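Local coordinates for lectin (Trichosanthes anguina, PDB 4HR6), which binds galactosides as a seed lectin and is a nontoxic, three-chain homologue of type II ribosome-inactivating proteins, at residues Gly92-Asn97 and Asp102-Ser107; Pro137-Ile142 and Asp185-Cys190; Met148-Thr153 and Thr157-Glu162; Met235-Ser240 and Lys245-His250. All coordinates share one frame; numbering follows the deposited sequence.

Contact 1: Gly92-Asn97 and Asp102-Ser107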
loop_
_atom_site.group_PDB
_atom_site.type_symbol
_atom_site.label_atom_id
_atom_site.label_comp_id
_atom_site.label_asym_id
_atom_site.label_seq_id
_atom_site.Cartn_x
_atom_site.Cartn_y
_atom_site.Cartn_z
ATOM N N GLY C 92 -7.012 11.246 -1.654
ATOM C CA GLY C 92 -7.243 11.164 -3.095
ATOM C C GLY C 92 -6.394 12.074 -3.973
ATOM O O GLY C 92 -6.576 12.085 -5.191
ATOM N N GLY C 93 -5.490 12.851 -3.379
ATOM C CA GLY C 93 -4.578 13.718 -4.145
ATOM C C GLY C 93 -5.060 15.146 -4.404
ATOM O O GLY C 93 -4.457 15.877 -5.212
ATOM N N THR C 94 -6.137 15.546 -3.738
ATOM C CA THR C 94 -6.632 16.910 -3.831
ATOM C C THR C 94 -5.912 17.816 -2.821
ATOM O O THR C 94 -5.880 17.526 -1.625
ATOM C CB THR C 94 -8.133 16.995 -3.534
ATOM O OG1 THR C 94 -8.852 16.116 -4.408
ATOM C CG2 THR C 94 -8.634 18.435 -3.717
ATOM N N ILE C 95 -5.344 18.906 -3.325
ATOM C CA ILE C 95 -4.784 19.968 -2.511
ATOM C C ILE C 95 -5.731 21.151 -2.592
ATOM O O ILE C 95 -5.995 21.651 -3.682
ATOM C CB ILE C 95 -3.399 20.380 -3.049
ATOM C CG1 ILE C 95 -2.427 19.215 -2.854
ATOM C CG2 ILE C 95 -2.905 21.654 -2.363
ATOM C CD1 ILE C 95 -1.014 19.483 -3.298
ATOM N N MET C 96 -6.223 21.603 -1.448
ATOM C CA MET C 96 -7.188 22.694 -1.409
ATOM C C MET C 96 -7.022 23.561 -0.151
ATOM O O MET C 96 -6.298 23.197 0.771
ATOM C CB MET C 96 -8.609 22.122 -1.487
ATOM C CG MET C 96 -8.975 21.176 -0.356
ATOM S SD MET C 96 -10.019 21.907 0.920
ATOM C CE MET C 96 -11.585 21.120 0.538
ATOM N N ASN C 97 -7.696 24.709 -0.144
ATOM C CA ASN C 97 -7.752 25.610 1.008
ATOM C C ASN C 97 -9.093 25.465 1.721
ATOM O O ASN C 97 -10.116 25.860 1.180
ATOM C CB ASN C 97 -7.574 27.061 0.549
ATOM C CG ASN C 97 -7.575 28.058 1.710
ATOM O OD1 ASN C 97 -8.492 28.081 2.556
ATOM N ND2 ASN C 97 -6.553 28.905 1.740
ATOM N N ASP C 102 -14.962 25.084 -2.535
ATOM C CA ASP C 102 -15.328 24.596 -3.861
ATOM C C ASP C 102 -14.146 24.510 -4.808
ATOM O O ASP C 102 -14.252 23.923 -5.885
ATOM C CB ASP C 102 -16.409 25.490 -4.461
ATOM C CG ASP C 102 -17.676 25.495 -3.631
ATOM O OD1 ASP C 102 -18.156 24.397 -3.268
ATOM O OD2 ASP C 102 -18.188 26.598 -3.340
ATOM N N LEU C 103 -13.018 25.077 -4.397
ATOM C CA LEU C 103 -11.865 25.215 -5.278
ATOM C C LEU C 103 -10.778 24.179 -4.978
ATOM O O LEU C 103 -10.813 23.512 -3.940
ATOM C CB LEU C 103 -11.309 26.638 -5.171
ATOM C CG LEU C 103 -12.267 27.723 -5.695
ATOM C CD1 LEU C 103 -11.914 29.099 -5.140
ATOM C CD2 LEU C 103 -12.281 27.742 -7.218
ATOM N N ALA C 104 -9.820 24.050 -5.898
ATOM C CA ALA C 104 -8.766 23.048 -5.784
ATOM C C ALA C 104 -7.610 23.378 -6.713
ATOM O O ALA C 104 -7.816 23.905 -7.805
ATOM C CB ALA C 104 -9.318 21.673 -6.119
ATOM N N LEU C 105 -6.396 23.051 -6.289
ATOM C CA LEU C 105 -5.215 23.377 -7.065
ATOM C C LEU C 105 -5.268 22.647 -8.403
ATOM O O LEU C 105 -5.507 21.433 -8.447
ATOM C CB LEU C 105 -3.946 23.011 -6.290
ATOM C CG LEU C 105 -2.603 23.366 -6.936
ATOM C CD1 LEU C 105 -2.417 24.875 -6.992
ATOM C CD2 LEU C 105 -1.447 22.719 -6.176
ATOM N N THR C 106 -5.048 23.391 -9.486
ATOM C CA THR C 106 -5.240 22.879 -10.842
ATOM C C THR C 106 -4.122 23.304 -11.777
ATOM O O THR C 106 -3.485 24.335 -11.567
ATOM C CB THR C 106 -6.556 23.383 -11.436
ATOM O OG1 THR C 106 -7.605 23.226 -10.478
ATOM C CG2 THR C 106 -6.908 22.623 -12.725
ATOM N N SER C 107 -3.880 22.485 -12.795
ATOM C CA SER C 107 -2.970 22.829 -13.869
ATOM C C SER C 107 -3.692 22.574 -15.187
ATOM O O SER C 107 -3.688 21.454 -15.699
ATOM C CB SER C 107 -1.688 22.015 -13.784
ATOM O OG SER C 107 -0.798 22.396 -14.815
HETATM O O HOH W 1 -5.982 19.606 -6.179
#

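Contact 2: Pro137-Ile142 and Asp185-Cys190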
loop_
_atom_site.group_PDB
_atom_site.type_symbol
_atom_site.label_atom_id
_atom_site.label_comp_id
_atom_site.label_asym_id
_atom_site.label_seq_id
_atom_site.Cartn_x
_atom_site.Cartn_y
_atom_site.Cartn_z
ATOM N N PRO C 137 6.738 7.758 -11.901
ATOM C CA PRO C 137 5.582 6.872 -11.964
ATOM C C PRO C 137 5.920 5.499 -11.379
ATOM O O PRO C 137 7.049 5.022 -11.538
ATOM C CB PRO C 137 5.291 6.746 -13.469
ATOM C CG PRO C 137 6.122 7.786 -14.145
ATOM C CD PRO C 137 7.286 8.053 -13.242
ATOM N N ILE C 138 4.942 4.883 -10.727
ATOM C CA ILE C 138 5.108 3.550 -10.161
ATOM C C ILE C 138 4.698 2.522 -11.208
ATOM O O ILE C 138 3.528 2.460 -11.590
ATOM C CB ILE C 138 4.198 3.328 -8.919
ATOM C CG1 ILE C 138 4.418 4.403 -7.850
ATOM C CG2 ILE C 138 4.413 1.928 -8.348
ATOM C CD1 ILE C 138 5.847 4.530 -7.400
ATOM N N ILE C 139 5.645 1.700 -11.643
ATOM C CA ILE C 139 5.376 0.651 -12.618
ATOM C C ILE C 139 4.944 -0.644 -11.959
ATOM O O ILE C 139 5.618 -1.138 -11.057
ATOM C CB ILE C 139 6.643 0.279 -13.434
ATOM C CG1 ILE C 139 7.320 1.514 -14.047
ATOM C CG2 ILE C 139 6.312 -0.773 -14.493
ATOM C CD1 ILE C 139 6.399 2.402 -14.837
ATOM N N GLY C 140 3.874 -1.248 -12.456
ATOM C CA GLY C 140 3.563 -2.614 -12.071
ATOM C C GLY C 140 2.430 -3.252 -12.838
ATOM O O GLY C 140 1.878 -2.654 -13.772
ATOM N N SER C 141 2.109 -4.490 -12.462
ATOM C CA SER C 141 0.918 -5.172 -12.959
ATOM C C SER C 141 -0.203 -4.906 -12.006
ATOM O O SER C 141 0.031 -4.595 -10.837
ATOM C CB SER C 141 1.137 -6.681 -13.043
ATOM O OG SER C 141 2.287 -6.968 -13.807
ATOM N N ILE C 142 -1.426 -5.010 -12.510
ATOM C CA ILE C 142 -2.599 -4.858 -11.688
ATOM C C ILE C 142 -3.339 -6.180 -11.717
ATOM O O ILE C 142 -3.769 -6.630 -12.791
ATOM C CB ILE C 142 -3.500 -3.734 -12.191
ATOM C CG1 ILE C 142 -2.723 -2.429 -12.219
ATOM C CG2 ILE C 142 -4.724 -3.616 -11.306
ATOM C CD1 ILE C 142 -3.461 -1.286 -12.895
ATOM N N ASP C 185 4.050 1.211 -22.373
ATOM C CA ASP C 185 4.670 1.446 -23.685
ATOM C C ASP C 185 4.199 2.733 -24.379
ATOM O O ASP C 185 4.873 3.209 -25.288
ATOM C CB ASP C 185 4.433 0.251 -24.620
ATOM C CG ASP C 185 5.415 -0.899 -24.375
ATOM O OD1 ASP C 185 6.322 -0.778 -23.520
ATOM O OD2 ASP C 185 5.275 -1.937 -25.057
ATOM N N ASN C 186 3.064 3.286 -23.955
ATOM C CA ASN C 186 2.542 4.532 -24.536
ATOM C C ASN C 186 1.914 5.461 -23.489
ATOM O O ASN C 186 0.754 5.303 -23.118
ATOM C CB ASN C 186 1.520 4.194 -25.634
ATOM C CG ASN C 186 1.191 5.378 -26.531
ATOM O OD1 ASN C 186 1.434 6.536 -26.188
ATOM N ND2 ASN C 186 0.630 5.083 -27.698
ATOM N N ARG C 187 2.677 6.461 -23.052
ATOM C CA ARG C 187 2.262 7.318 -21.929
ATOM C C ARG C 187 1.258 8.408 -22.309
ATOM O O ARG C 187 0.870 9.203 -21.463
ATOM C CB ARG C 187 3.486 7.955 -21.261
ATOM C CG ARG C 187 4.551 6.966 -20.798
ATOM C CD ARG C 187 4.044 6.015 -19.717
ATOM N NE ARG C 187 5.050 5.000 -19.416
ATOM C CZ ARG C 187 6.072 5.153 -18.572
ATOM N NH1 ARG C 187 6.246 6.289 -17.906
ATOM N NH2 ARG C 187 6.928 4.151 -18.395
ATOM N N GLU C 188 0.843 8.450 -23.572
ATOM C CA GLU C 188 -0.229 9.355 -24.012
ATOM C C GLU C 188 -1.602 8.723 -23.778
ATOM O O GLU C 188 -2.634 9.406 -23.894
ATOM C CB GLU C 188 -0.056 9.713 -25.496
ATOM C CG GLU C 188 1.212 10.516 -25.783
ATOM C CD GLU C 188 1.546 10.637 -27.272
ATOM O OE1 GLU C 188 1.064 9.814 -28.092
ATOM O OE2 GLU C 188 2.313 11.560 -27.621
ATOM N N LEU C 189 -1.592 7.437 -23.408
ATOM C CA LEU C 189 -2.800 6.620 -23.239
ATOM C C LEU C 189 -3.185 6.348 -21.773
ATOM O O LEU C 189 -2.388 5.839 -20.994
ATOM C CB LEU C 189 -2.589 5.283 -23.951
ATOM C CG LEU C 189 -2.348 5.344 -25.464
ATOM C CD1 LEU C 189 -2.077 3.956 -26.021
ATOM C CD2 LEU C 189 -3.546 5.975 -26.160
ATOM N N CYS C 190 -4.432 6.643 -21.424
ATOM C CA CYS C 190 -4.899 6.594 -20.053
ATOM C C CYS C 190 -6.061 5.638 -19.906
ATOM O O CYS C 190 -6.915 5.561 -20.779
ATOM C CB CYS C 190 -5.371 7.979 -19.619
ATOM S SG CYS C 190 -4.099 9.072 -18.952
#

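Contact 3: Met148-Thr153 and Thr157-Glu162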
loop_
_atom_site.group_PDB
_atom_site.type_symbol
_atom_site.label_atom_id
_atom_site.label_comp_id
_atom_site.label_asym_id
_atom_site.label_seq_id
_atom_site.Cartn_x
_atom_site.Cartn_y
_atom_site.Cartn_z
ATOM N N MET C 148 -5.726 -12.982 -12.037
ATOM C CA MET C 148 -5.526 -12.569 -13.419
ATOM C C MET C 148 -5.110 -11.106 -13.498
ATOM O O MET C 148 -5.420 -10.329 -12.600
ATOM C CB MET C 148 -6.794 -12.830 -14.200
ATOM C CG MET C 148 -7.022 -14.314 -14.385
ATOM S SD MET C 148 -8.460 -14.655 -15.390
ATOM C CE MET C 148 -7.765 -14.469 -17.031
ATOM N N CYS C 149 -4.406 -10.760 -14.577
ATOM C CA CYS C 149 -3.772 -9.454 -14.770
ATOM C C CYS C 149 -4.521 -8.590 -15.801
ATOM O O CYS C 149 -4.925 -9.094 -16.856
ATOM C CB CYS C 149 -2.346 -9.646 -15.284
ATOM S SG CYS C 149 -1.077 -10.114 -14.068
ATOM N N LEU C 150 -4.676 -7.294 -15.513
ATOM C CA LEU C 150 -5.192 -6.333 -16.494
ATOM C C LEU C 150 -4.269 -6.249 -17.688
ATOM O O LEU C 150 -3.069 -6.019 -17.547
ATOM C CB LEU C 150 -5.308 -4.921 -15.925
ATOM C CG LEU C 150 -6.594 -4.461 -15.258
ATOM C CD1 LEU C 150 -6.460 -2.964 -15.038
ATOM C CD2 LEU C 150 -7.841 -4.755 -16.071
ATOM N N GLU C 151 -4.846 -6.425 -18.876
ATOM C CA GLU C 151 -4.086 -6.320 -20.110
ATOM C C GLU C 151 -4.661 -5.241 -21.055
ATOM O O GLU C 151 -5.884 -5.073 -21.182
ATOM C CB GLU C 151 -4.038 -7.674 -20.803
ATOM C CG GLU C 151 -2.960 -7.758 -21.867
ATOM C CD GLU C 151 -2.823 -9.151 -22.426
ATOM O OE1 GLU C 151 -2.381 -10.045 -21.680
ATOM O OE2 GLU C 151 -3.166 -9.350 -23.607
ATOM N N ALA C 152 -3.756 -4.494 -21.676
ATOM C CA ALA C 152 -4.109 -3.554 -22.734
ATOM C C ALA C 152 -4.229 -4.367 -24.023
ATOM O O ALA C 152 -3.223 -4.891 -24.521
ATOM C CB ALA C 152 -3.041 -2.474 -22.888
ATOM N N THR C 153 -5.455 -4.490 -24.526
ATOM C CA THR C 153 -5.742 -5.293 -25.727
ATOM C C THR C 153 -6.047 -4.458 -26.989
ATOM O O THR C 153 -6.200 -3.223 -26.929
ATOM C CB THR C 153 -6.950 -6.206 -25.464
ATOM O OG1 THR C 153 -8.081 -5.403 -25.096
ATOM C CG2 THR C 153 -6.633 -7.203 -24.342
ATOM N N THR C 157 -6.081 -0.299 -27.391
ATOM C CA THR C 157 -7.356 0.436 -27.421
ATOM C C THR C 157 -8.323 -0.031 -26.350
ATOM O O THR C 157 -9.096 0.774 -25.839
ATOM C CB THR C 157 -8.072 0.343 -28.801
ATOM O OG1 THR C 157 -8.371 -1.023 -29.107
ATOM C CG2 THR C 157 -7.201 0.933 -29.922
ATOM N N ASN C 158 -8.297 -1.321 -26.015
ATOM C CA ASN C 158 -9.180 -1.878 -24.983
ATOM C C ASN C 158 -8.439 -2.523 -23.804
ATOM O O ASN C 158 -7.220 -2.661 -23.832
ATOM C CB ASN C 158 -10.120 -2.896 -25.611
ATOM C CG ASN C 158 -11.419 -2.275 -26.048
ATOM O OD1 ASN C 158 -11.429 -1.330 -26.837
ATOM N ND2 ASN C 158 -12.529 -2.789 -25.522
ATOM N N MET C 159 -9.179 -2.916 -22.772
ATOM C CA MET C 159 -8.570 -3.622 -21.644
ATOM C C MET C 159 -9.500 -4.594 -20.920
ATOM O O MET C 159 -10.686 -4.331 -20.757
ATOM C CB MET C 159 -7.945 -2.626 -20.646
ATOM C CG MET C 159 -8.927 -1.854 -19.781
ATOM S SD MET C 159 -8.093 -1.162 -18.335
ATOM C CE MET C 159 -9.419 -1.272 -17.134
ATOM N N TRP C 160 -8.936 -5.733 -20.521
ATOM C CA TRP C 160 -9.626 -6.718 -19.688
ATOM C C TRP C 160 -8.609 -7.651 -19.011
ATOM O O TRP C 160 -7.393 -7.488 -19.151
ATOM C CB TRP C 160 -10.645 -7.532 -20.512
ATOM C CG TRP C 160 -10.074 -8.191 -21.739
ATOM C CD1 TRP C 160 -9.222 -9.257 -21.790
ATOM C CD2 TRP C 160 -10.330 -7.820 -23.099
ATOM N NE1 TRP C 160 -8.912 -9.562 -23.101
ATOM C CE2 TRP C 160 -9.594 -8.701 -23.922
ATOM C CE3 TRP C 160 -11.119 -6.829 -23.700
ATOM C CZ2 TRP C 160 -9.615 -8.614 -25.315
ATOM C CZ3 TRP C 160 -11.139 -6.746 -25.081
ATOM C CH2 TRP C 160 -10.391 -7.634 -25.875
ATOM N N LEU C 161 -9.121 -8.647 -18.302
ATOM C CA LEU C 161 -8.283 -9.599 -17.583
ATOM C C LEU C 161 -7.833 -10.788 -18.426
ATOM O O LEU C 161 -8.634 -11.472 -19.066
ATOM C CB LEU C 161 -9.013 -10.073 -16.328
ATOM C CG LEU C 161 -9.203 -8.948 -15.309
ATOM C CD1 LEU C 161 -10.188 -9.356 -14.225
ATOM C CD2 LEU C 161 -7.862 -8.553 -14.724
ATOM N N GLU C 162 -6.525 -11.000 -18.430
ATOM C CA GLU C 162 -5.907 -12.145 -19.055
ATOM C C GLU C 162 -5.052 -12.828 -17.988
ATOM O O GLU C 162 -4.863 -12.289 -16.898
ATOM C CB GLU C 162 -5.049 -11.682 -20.229
ATOM C CG GLU C 162 -5.872 -11.168 -21.411
ATOM C CD GLU C 162 -6.635 -12.279 -22.135
ATOM O OE1 GLU C 162 -7.775 -12.032 -22.590
ATOM O OE2 GLU C 162 -6.103 -13.405 -22.237
#

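Contact 4: Met235-Ser240 and Lys245-His250. With AMG (methyl alpha-D-galactopyranoside), chain E.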
loop_
_atom_site.group_PDB
_atom_site.type_symbol
_atom_site.label_atom_id
_atom_site.label_comp_id
_atom_site.label_asym_id
_atom_site.label_seq_id
_atom_site.Cartn_x
_atom_site.Cartn_y
_atom_site.Cartn_z
ATOM N N MET C 235 -13.603 0.280 -9.702
ATOM C CA MET C 235 -13.336 -0.618 -10.802
ATOM C C MET C 235 -13.824 -2.020 -10.407
ATOM O O MET C 235 -13.708 -2.435 -9.249
ATOM C CB MET C 235 -11.840 -0.594 -11.102
ATOM C CG MET C 235 -11.467 -1.042 -12.490
ATOM S SD MET C 235 -9.768 -0.653 -12.943
ATOM C CE MET C 235 -9.802 1.127 -12.932
ATOM N N ASP C 236 -14.404 -2.732 -11.370
ATOM C CA ASP C 236 -15.268 -3.873 -11.072
ATOM C C ASP C 236 -15.317 -4.801 -12.281
ATOM O O ASP C 236 -15.584 -4.359 -13.405
ATOM C CB ASP C 236 -16.669 -3.356 -10.693
ATOM C CG ASP C 236 -17.716 -4.467 -10.543
ATOM O OD1 ASP C 236 -18.629 -4.344 -9.689
ATOM O OD2 ASP C 236 -17.643 -5.448 -11.287
ATOM N N VAL C 237 -15.040 -6.079 -12.037
ATOM C CA VAL C 237 -15.128 -7.119 -13.046
ATOM C C VAL C 237 -16.592 -7.542 -13.142
ATOM O O VAL C 237 -17.154 -8.095 -12.188
ATOM C CB VAL C 237 -14.241 -8.342 -12.712
ATOM C CG1 VAL C 237 -14.265 -9.351 -13.860
ATOM C CG2 VAL C 237 -12.804 -7.912 -12.432
ATOM N N ALA C 238 -17.206 -7.254 -14.292
ATOM C CA ALA C 238 -18.652 -7.435 -14.494
ATOM C C ALA C 238 -19.097 -8.860 -14.204
ATOM O O ALA C 238 -18.547 -9.807 -14.781
ATOM C CB ALA C 238 -19.023 -7.058 -15.924
ATOM N N ARG C 239 -20.067 -8.998 -13.296
ATOM C CA ARG C 239 -20.691 -10.289 -12.957
ATOM C C ARG C 239 -19.721 -11.298 -12.339
ATOM O O ARG C 239 -19.982 -12.496 -12.361
ATOM N N SER C 240 -18.610 -10.805 -11.790
ATOM C CA SER C 240 -17.467 -11.641 -11.405
ATOM C C SER C 240 -17.124 -12.645 -12.507
ATOM O O SER C 240 -16.718 -13.772 -12.222
ATOM C CB SER C 240 -17.739 -12.369 -10.083
ATOM O OG SER C 240 -18.229 -11.469 -9.101
ATOM N N LYS C 245 -15.062 -10.128 -20.639
ATOM C CA LYS C 245 -14.117 -9.130 -21.142
ATOM C C LYS C 245 -14.510 -7.668 -20.835
ATOM O O LYS C 245 -14.066 -6.758 -21.534
ATOM C CB LYS C 245 -13.901 -9.319 -22.650
ATOM C CG LYS C 245 -12.673 -10.132 -23.003
ATOM C CD LYS C 245 -12.828 -11.596 -22.652
ATOM C CE LYS C 245 -11.608 -12.393 -23.094
ATOM N NZ LYS C 245 -11.376 -12.303 -24.567
ATOM N N LYS C 246 -15.320 -7.451 -19.791
ATOM C CA LYS C 246 -15.796 -6.105 -19.429
ATOM C C LYS C 246 -15.420 -5.662 -17.997
ATOM O O LYS C 246 -15.880 -6.240 -16.998
ATOM C CB LYS C 246 -17.323 -5.984 -19.620
ATOM C CG LYS C 246 -17.768 -5.322 -20.928
ATOM C CD LYS C 246 -17.834 -6.315 -22.081
ATOM C CE LYS C 246 -18.410 -5.708 -23.359
ATOM N NZ LYS C 246 -17.363 -5.274 -24.330
ATOM N N ILE C 247 -14.597 -4.616 -17.922
ATOM C CA ILE C 247 -14.334 -3.903 -16.675
ATOM C C ILE C 247 -15.230 -2.670 -16.636
ATOM O O ILE C 247 -15.207 -1.851 -17.555
ATOM C CB ILE C 247 -12.861 -3.453 -16.570
ATOM C CG1 ILE C 247 -11.916 -4.626 -16.835
ATOM C CG2 ILE C 247 -12.591 -2.810 -15.205
ATOM C CD1 ILE C 247 -12.195 -5.838 -15.967
ATOM N N ILE C 248 -16.016 -2.546 -15.572
ATOM C CA ILE C 248 -16.939 -1.440 -15.419
ATOM C C ILE C 248 -16.649 -0.636 -14.147
ATOM O O ILE C 248 -15.847 -1.055 -13.314
ATOM C CB ILE C 248 -18.405 -1.937 -15.385
ATOM C CG1 ILE C 248 -18.685 -2.760 -14.125
ATOM C CG2 ILE C 248 -18.715 -2.746 -16.641
ATOM C CD1 ILE C 248 -20.134 -3.161 -13.949
ATOM N N LEU C 249 -17.341 0.497 -14.014
ATOM C CA LEU C 249 -17.246 1.389 -12.870
ATOM C C LEU C 249 -18.538 1.312 -12.077
ATOM O O LEU C 249 -19.577 1.775 -12.524
ATOM C CB LEU C 249 -17.008 2.820 -13.354
ATOM C CG LEU C 249 -16.674 3.885 -12.307
ATOM C CD1 LEU C 249 -15.427 3.515 -11.519
ATOM C CD2 LEU C 249 -16.468 5.218 -13.002
ATOM N N HIS C 250 -18.463 0.740 -10.884
ATOM C CA HIS C 250 -19.643 0.298 -10.162
ATOM C C HIS C 250 -19.716 0.909 -8.772
ATOM O O HIS C 250 -18.742 1.451 -8.274
ATOM C CB HIS C 250 -19.591 -1.231 -10.068
ATOM C CG HIS C 250 -20.879 -1.863 -9.654
ATOM N ND1 HIS C 250 -21.211 -2.079 -8.334
ATOM C CD2 HIS C 250 -21.911 -2.343 -10.384
ATOM C CE1 HIS C 250 -22.396 -2.659 -8.268
ATOM N NE2 HIS C 250 -22.842 -2.831 -9.498
HETATM C C1 AMG E . -23.350 -8.049 -9.922
HETATM C C2 AMG E . -22.000 -7.854 -9.231
HETATM C C3 AMG E . -21.532 -6.398 -9.336
HETATM C C4 AMG E . -21.540 -5.955 -10.794
HETATM C C5 AMG E . -22.893 -6.276 -11.451
HETATM C C6 AMG E . -22.911 -5.974 -12.947
HETATM C C7 AMG E . -25.621 -7.954 -9.206
HETATM O O1 AMG E . -24.369 -7.277 -9.269
HETATM O O2 AMG E . -22.127 -8.259 -7.867
HETATM O O3 AMG E . -20.212 -6.228 -8.797
HETATM O O4 AMG E . -20.462 -6.603 -11.482
HETATM O O5 AMG E . -23.223 -7.655 -11.284
HETATM O O6 AMG E . -24.275 -5.828 -13.364
#

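Contact 1: Gly92-Asn97 and Asp102-Ser107
I95 and L105 face each other across two short extended segments joined by one direct backbone bond. L105 N donates to I95 O at 3.0 Å and nearly straight (177°). The return link runs through a water, which accepts from I95 N at 3.0 Å and lies 3.0 Å from L105 O, to which it can donate. In a regular antiparallel pair these two backbone atoms would bond directly; here a water occupies the place of that second bond.

The L105 side chain can be followed outward along I95. Its CB lies 3.6 Å from I95 O, beside the bonded carbonyl, and also meets I95 CB. CG stands opposite the backbone N (chi1 -177°) and makes no close approach of its own. At the tip the branches part: CD2 runs alongside the isoleucine, 4.2 Å from I95 CG2, whereas CD1 turns away from it.

Lesser contacts flank this pair. T94 CG2 touches A104 CB at 4.1 Å, while T94 OG1 is hydrogen-bonded to R216. M96 grazes L103 O with its CB at 3.6 Å, and the rest of its bent chain leads away. T106 OG1 donates back to A104 O and is also bonded to Q127.

Both segments lie in the first ricin-type beta-trefoil domain. Strand 95-96 pairs with strand 88-89, and strand 103-106 with strand 117-120, so the contact stitches two two-stranded sheets together. W129 packs on I95 and bonds through NE1 to L105 O; with Q127 it forms the QxW motif of the ricin-type trefoil.

Contact 2: Pro137-Ile142 and Asp185-Cys190
R187 starts with CG opposite its carbonyl carbon (chi1 -55°) and bends again at chi2 (-63°), after which the chain reaches across to P137 and I139. I139 answers with a similar double bend, which carries CD1 forward although its CB does not head for the arginine. The two hydrophobic residues thereby share one guanidinium group: P137 CG lies 4.0 Å from R187 NH1, and I139 CD1 lies 4.0 Å from R187 NH2. Both side chains cross the arginine at about a right angle and reach the planar group obliquely.

No hydrogen bond links the two segments, whose nearest CA atoms, those of P137 and R187, are 10.5 Å apart. The side chains close that gap, the arginine covering most of it, its apolar neighbours giving only van der Waals contact. Polar partners alongside probably hold the guanidinium in place: NH2 forms a salt bridge with D184, and NH1 is hydrogen-bonded to the hydroxyl of Y176, a residue that P137 also touches.

The backbone that presents R187 is itself tightly folded. A type I turn runs from N186 to L189, closed by L189 N donating to N186 O at 3.2 Å. N186 OD1 accepts from E188 N at 3.3 Å, an Asx turn laid over the same corner. Beyond it C190 is tied to C209 by a disulfide.

At this surface contact an arginine from a turn packs against apolar side chains at the start of strand 138-143, beside a corner where the beta-trefoil chain passes between sheets, from strand 181-183 to strand 189-194 of the second ricin-type domain.

Contact 3: Met148-Thr153 and Thr157-Glu162
T153 stands over one face of the W160 indole, the two side chains crossing at about a right angle. T153 CG2 lies 3.7 Å from the centroid of the five-membered ring, a CH-pi contact, while OG1 sits over the six-membered part, 3.3 Å from W160 CH2. The threonine achieves this with OG1 between its backbone N and carbonyl carbon (chi1 58°), which swings the methyl onto the ring. K245 covers the opposite face in a cation-pi contact. The indole edge is held as well: W160 NE1 donates to the anti lone pair of E162 OE1 at 2.8 Å, nearly in the ring plane though bent (132°), which probably limits the ring's rotation.

E151 and E162 share this side of the hairpin with their carboxylates turned 45° apart. E151 OE1 touches E162 CB at 3.5 Å but stays 5.0 Å from E162 OE2. E151 OE1 also binds K168 and Q171, which probably ease the like-charge proximity.

On the reverse side L150 CD2 meets M159 CE and L161 CD2, each at 4.0 Å, and M148 CB packs on L161 CB.

Antiparallel backbone bonds join C149 to E162 and E151 to W160 in both directions. At the turn end T153 O accepts from both T157 N and N158 N, a classic beta bulge.

The hairpin 148-153/158-163 belongs to the second trefoil domain. Its L150 and M159 side packs against I247 of strand 247-250, while M159 and A152 lean on strand 201-208; C149, disulfide-bonded to C164, touches Y129 of a neighbouring subunit.

Contact 4: Met235-Ser240 and Lys245-His250
D236 and H250 meet in the antiparallel hairpin 234-237/247-250 of a ricin-type beta-trefoil, at its galactoside site.

Backbone bonds come first. I248 N donates to D236 O at 2.9 Å, and A238 N to K246 O at 3.2 Å, each close to straight.

Apolar contacts occupy the face with M235, V237 and I247. M235 CG presses on I247 CG2 at 3.4 Å, tighter than usual for two carbons, and V237 CG2 meets I247 CD1. On the other face I248 CG1 lies alongside D236 CB.

Polar bonds grip the bound methyl alpha-D-galactopyranoside. With CG opposite the backbone N (chi1 172°), D236 projects its carboxylate to the sugar, accepting from O3 at OD1 (2.6 Å) and from O4 at OD2 (3.1 Å). R239 N donates to O4 in turn. Q258 also bonds D236 OD1 and probably positions it, and D199, H253 and N257 complete the hydrogen bonding to the sugar.

A ring-face contact adds to these bonds: H250 lays one face against C3 and C4, its plane 50° from the D236 carboxylate. H250 NE2 comes within 3.6 Å of C4 of the galactoside.

Overall arrangement
Along the chain contact 1 comes first, in the first ricin-type domain; contacts 2, 3 and 4 all belong to the second. Contact 1 is about 24 Å from contact 2, 31 Å from contact 3 and 29 Å from contact 4, centre to centre, and touches none of them. Contact 3 falls between the two segments of contact 2, and strand 138-143 bonds to strand 148-153 through I142 and L150. Contacts 3 and 4, with centres about 12 Å apart, pack hairpin against hairpin, L161 on V237. Contact 2 has no atom touching contact 4 but reaches the same curled sheet. The hairpin of contact 3 thus backs the one that binds galactoside.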